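Local coordinates for tubulin-like protein CetZ2 (Haloferax volcanii, PDB 4B45) that binds and probably hydrolyses GTP as a tubulin-like cytoskeletal protein involved in the control of archaeal cell shape, at residues G13-A18 against E184-R189. Numbering follows the deposited sequence.
With GSP (5'-guanosine-diphosphate-monothiophosphate), chain C.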
ATOM      1  N   GLY A  13       7.456   7.495   6.208  1.00 41.16           N
ATOM      2  CA  GLY A  13       8.868   7.319   5.926  1.00 44.34           C
ATOM      3  C   GLY A  13       9.329   5.925   6.300  1.00 44.28           C
ATOM      4  O   GLY A  13      10.203   5.346   5.654  1.00 42.04           O
ATOM      5  N   LYS A  14       8.749   5.389   7.367  1.00 44.65           N
ATOM      6  CA  LYS A  14       9.074   4.039   7.807  1.00 46.64           C
ATOM      7  C   LYS A  14       8.575   2.979   6.811  1.00 43.32           C
ATOM      8  O   LYS A  14       9.299   2.046   6.463  1.00 39.92           O
ATOM      9  CB  LYS A  14       8.504   3.776   9.200  1.00 48.39           C
ATOM     10  CG  LYS A  14       9.394   4.264  10.339  1.00 50.72           C
ATOM     11  CD  LYS A  14       9.098   3.479  11.625  1.00 64.77           C
ATOM     12  CE  LYS A  14       8.455   4.359  12.708  1.00 72.97           C
ATOM     13  NZ  LYS A  14       7.840   3.571  13.836  1.00 62.89           N
ATOM     14  N   LEU A  15       7.339   3.123   6.356  1.00 47.42           N
ATOM     15  CA  LEU A  15       6.789   2.179   5.390  1.00 46.32           C
ATOM     16  C   LEU A  15       7.494   2.323   4.043  1.00 42.22           C
ATOM     17  O   LEU A  15       7.830   1.328   3.409  1.00 46.27           O
ATOM     18  CB  LEU A  15       5.272   2.357   5.252  1.00 45.35           C
ATOM     19  CG  LEU A  15       4.531   1.421   4.285  1.00 48.44           C
ATOM     20  CD1 LEU A  15       4.873  -0.026   4.582  1.00 43.47           C
ATOM     21  CD2 LEU A  15       3.030   1.652   4.376  1.00 39.17           C
ATOM     22  N   ALA A  16       7.733   3.558   3.613  1.00 45.96           N
ATOM     23  CA  ALA A  16       8.482   3.786   2.373  1.00 49.06           C
ATOM     24  C   ALA A  16       9.887   3.172   2.402  1.00 46.94           C
ATOM     25  O   ALA A  16      10.355   2.643   1.400  1.00 49.48           O
ATOM     26  CB  ALA A  16       8.554   5.269   2.037  1.00 51.00           C
ATOM     27  N   SER A  17      10.551   3.237   3.549  1.00 38.81           N
ATOM     28  CA  SER A  17      11.854   2.585   3.711  1.00 43.34           C
ATOM     29  C   SER A  17      11.765   1.064   3.613  1.00 47.82           C
ATOM     30  O   SER A  17      12.628   0.428   3.010  1.00 46.48           O
ATOM     31  CB  SER A  17      12.492   2.956   5.053  1.00 43.55           C
ATOM     32  OG  SER A  17      12.802   4.339   5.106  1.00 58.42           O
ATOM     33  N   ALA A  18      10.738   0.483   4.233  1.00 45.25           N
ATOM     34  CA  ALA A  18      10.581  -0.970   4.240  1.00 43.06           C
ATOM     35  C   ALA A  18      10.339  -1.493   2.818  1.00 42.00           C
ATOM     36  O   ALA A  18      10.938  -2.478   2.399  1.00 42.59           O
ATOM     37  CB  ALA A  18       9.450  -1.373   5.159  1.00 39.61           C
ATOM     38  N   GLU A 184       6.610  -4.606   7.229  1.00 43.11           N
ATOM     39  CA  GLU A 184       7.256  -5.668   6.481  1.00 52.35           C
ATOM     40  C   GLU A 184       6.253  -6.498   5.675  1.00 52.51           C
ATOM     41  O   GLU A 184       6.550  -6.934   4.556  1.00 46.97           O
ATOM     42  CB  GLU A 184       8.063  -6.558   7.419  1.00 60.24           C
ATOM     43  CG  GLU A 184       9.402  -5.975   7.816  1.00 75.79           C
ATOM     44  CD  GLU A 184      10.488  -6.280   6.803  1.00 97.84           C
ATOM     45  OE1 GLU A 184      10.304  -5.952   5.606  1.00106.90           O
ATOM     46  OE2 GLU A 184      11.529  -6.850   7.203  1.00104.95           O
ATOM     47  N   ALA A 185       5.071  -6.719   6.245  1.00 51.22           N
ATOM     48  CA  ALA A 185       4.052  -7.491   5.545  1.00 53.45           C
ATOM     49  C   ALA A 185       3.557  -6.661   4.380  1.00 49.41           C
ATOM     50  O   ALA A 185       3.309  -7.176   3.289  1.00 47.20           O
ATOM     51  CB  ALA A 185       2.906  -7.846   6.470  1.00 48.57           C
ATOM     52  N   ILE A 186       3.420  -5.362   4.603  1.00 40.81           N
ATOM     53  CA  ILE A 186       2.918  -4.505   3.541  1.00 45.34           C
ATOM     54  C   ILE A 186       3.948  -4.429   2.439  1.00 42.08           C
ATOM     55  O   ILE A 186       3.613  -4.526   1.253  1.00 43.09           O
ATOM     56  CB  ILE A 186       2.532  -3.116   4.048  1.00 49.64           C
ATOM     57  CG1 ILE A 186       1.242  -3.228   4.851  1.00 50.97           C
ATOM     58  CG2 ILE A 186       2.290  -2.173   2.881  1.00 47.96           C
ATOM     59  CD1 ILE A 186       0.111  -3.864   4.053  1.00 53.46           C
ATOM     60  N   ALA A 187       5.208  -4.306   2.836  1.00 44.68           N
ATOM     61  CA  ALA A 187       6.292  -4.242   1.872  1.00 47.06           C
ATOM     62  C   ALA A 187       6.328  -5.457   0.944  1.00 47.45           C
ATOM     63  O   ALA A 187       6.482  -5.304  -0.267  1.00 43.44           O
ATOM     64  CB  ALA A 187       7.600  -4.077   2.571  1.00 38.59           C
ATOM     65  N   ARG A 188       6.196  -6.656   1.509  1.00 51.58           N
ATOM     66  CA  ARG A 188       6.199  -7.886   0.714  1.00 51.17           C
ATOM     67  C   ARG A 188       5.042  -7.923  -0.281  1.00 49.69           C
ATOM     68  O   ARG A 188       5.240  -8.203  -1.459  1.00 50.00           O
ATOM     69  CB  ARG A 188       6.135  -9.122   1.612  1.00 56.06           C
ATOM     70  CG  ARG A 188       5.772 -10.391   0.861  1.00 67.35           C
ATOM     71  CD  ARG A 188       5.001 -11.363   1.752  1.00 76.99           C
ATOM     72  NE  ARG A 188       5.880 -12.298   2.447  1.00 80.37           N
ATOM     73  CZ  ARG A 188       5.511 -13.051   3.480  1.00 82.81           C
ATOM     74  NH1 ARG A 188       4.275 -12.980   3.959  1.00 81.63           N
ATOM     75  NH2 ARG A 188       6.385 -13.871   4.045  1.00 87.26           N
ATOM     76  N   ARG A 189       3.837  -7.636   0.208  1.00 49.31           N
ATOM     77  CA  ARG A 189       2.641  -7.530  -0.629  1.00 46.47           C
ATOM     78  C   ARG A 189       2.759  -6.529  -1.771  1.00 46.66           C
ATOM     79  O   ARG A 189       2.478  -6.855  -2.924  1.00 44.58           O
ATOM     80  CB  ARG A 189       1.435  -7.126   0.219  1.00 40.73           C
ATOM     81  CG  ARG A 189       0.797  -8.263   0.950  1.00 57.15           C
ATOM     82  CD  ARG A 189       0.058  -7.750   2.154  1.00 55.29           C
ATOM     83  NE  ARG A 189      -0.621  -8.803   2.908  1.00 52.88           N
ATOM     84  CZ  ARG A 189       0.006  -9.746   3.609  1.00 66.88           C
ATOM     85  NH1 ARG A 189       1.338  -9.798   3.640  1.00 71.51           N
ATOM     86  NH2 ARG A 189      -0.702 -10.650   4.271  1.00 67.93           N
TER
HETATM   87  PG  GSP C1342       2.572  13.621  14.397  1.00 65.49           P
HETATM   88  O3B GSP C1342       2.868  13.557  12.822  1.00 81.37           O
HETATM   89  S1G GSP C1342       0.973  12.490  15.063  1.00 66.45           S
HETATM   90  O2G GSP C1342       3.844  13.207  15.194  1.00121.21           O
HETATM   91  O3G GSP C1342       2.190  15.028  14.628  1.00 56.17           O
HETATM   92  PB  GSP C1342       3.084  12.252  11.926  1.00 46.49           P
HETATM   93  O1B GSP C1342       4.533  11.952  11.630  1.00 43.19           O
HETATM   94  O2B GSP C1342       2.380  12.493  10.598  1.00 59.46           O
HETATM   95  PA  GSP C1342       2.725   9.486  12.236  1.00 46.26           P
HETATM   96  O1A GSP C1342       3.541   8.748  13.263  1.00 49.09           O
HETATM   97  O2A GSP C1342       3.379   9.289  10.893  1.00 54.10           O
HETATM   98  O3A GSP C1342       2.479  10.984  12.630  1.00 54.38           O
HETATM   99  O5' GSP C1342       1.312   8.859  12.083  1.00 55.57           O
HETATM  100  C5' GSP C1342       0.614   8.293  13.141  1.00 50.00           C
HETATM  101  C4' GSP C1342      -0.193   7.139  12.721  1.00 53.13           C
HETATM  102  O4' GSP C1342       0.591   6.230  12.008  1.00 46.50           O
HETATM  103  C3' GSP C1342      -0.739   6.389  13.868  1.00 47.18           C
HETATM  104  O3' GSP C1342      -1.910   5.814  13.430  1.00 50.09           O
HETATM  105  C2' GSP C1342       0.247   5.346  14.131  1.00 51.09           C
HETATM  106  O2' GSP C1342      -0.383   4.235  14.671  1.00 57.03           O
HETATM  107  C1' GSP C1342       0.725   5.023  12.800  1.00 46.09           C
HETATM  108  N9  GSP C1342       2.110   4.608  12.701  1.00 45.92           N
HETATM  109  C8  GSP C1342       3.165   5.201  13.268  1.00 47.15           C
HETATM  110  N7  GSP C1342       4.287   4.552  12.898  1.00 50.23           N
HETATM  111  C5  GSP C1342       3.934   3.527  12.064  1.00 42.94           C
HETATM  112  C6  GSP C1342       4.685   2.540  11.371  1.00 42.60           C
HETATM  113  O6  GSP C1342       6.062   2.465  11.475  1.00 44.56           O
HETATM  114  N1  GSP C1342       4.016   1.643  10.608  1.00 40.41           N
HETATM  115  C2  GSP C1342       2.669   1.698  10.500  1.00 43.18           C
HETATM  116  N2  GSP C1342       2.010   0.698   9.651  1.00 40.27           N
HETATM  117  N3  GSP C1342       1.921   2.617  11.129  1.00 45.25           N
HETATM  118  C4  GSP C1342       2.549   3.553  11.935  1.00 45.77           C
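Leu15 and Ile186 meet methyl to methyl, CD1 of Leu15 standing 3.8 Å from CG2 of Ile186, where helices 9-26 and 175-196 pass close together beside the guanine nucleotide. With CG of Leu15 anti to the backbone N (chi1 -179°), the isobutyl fork extends to the Ile186 branch, and its CD2 only grazes the same CG2. A turn after Leu15 on helix 9-26, Ala18 faces Ala187, the residue after Ile186, and the two alanines let the backbones approach, Ala18 CA lying 5.9 Å from Ala187 CA. Their CB atoms are 4.2 Å apart. Lys14 turns to the ligand instead, its chain wrapping round the guanine carbonyl: CB lies 3.6 Å from GSP O6, CG a little farther off, CD at 3.2 Å from O6 and CE almost as near. The chain bends at chi3 (-113°), and Lys14 NZ gives GSP O6 a weak hydrogen bond of 3.2 Å. An alanine in place of Lys14 would probably leave O6 without this amino donor and open a gap where the aliphatic chain packs against O6. Within helix 9-26, Ser17 OG and Ser17 N grip Gly13 O from opposite faces of its plane. Helix 9-26 is the first helix of the Rossmann-like GTPase domain; helix 175-196, the long central helix that joins the GTPase and C-terminal domains in the tubulin/FtsZ fold, supplies Asn183, a GTP-binding residue touched by Lys14, Leu15 and Ala18. Leu15 also packs on Leu130 and Ile132 of strand 127-133, while Arg189 touches Leu225 and Tyr227 of strand 222-231.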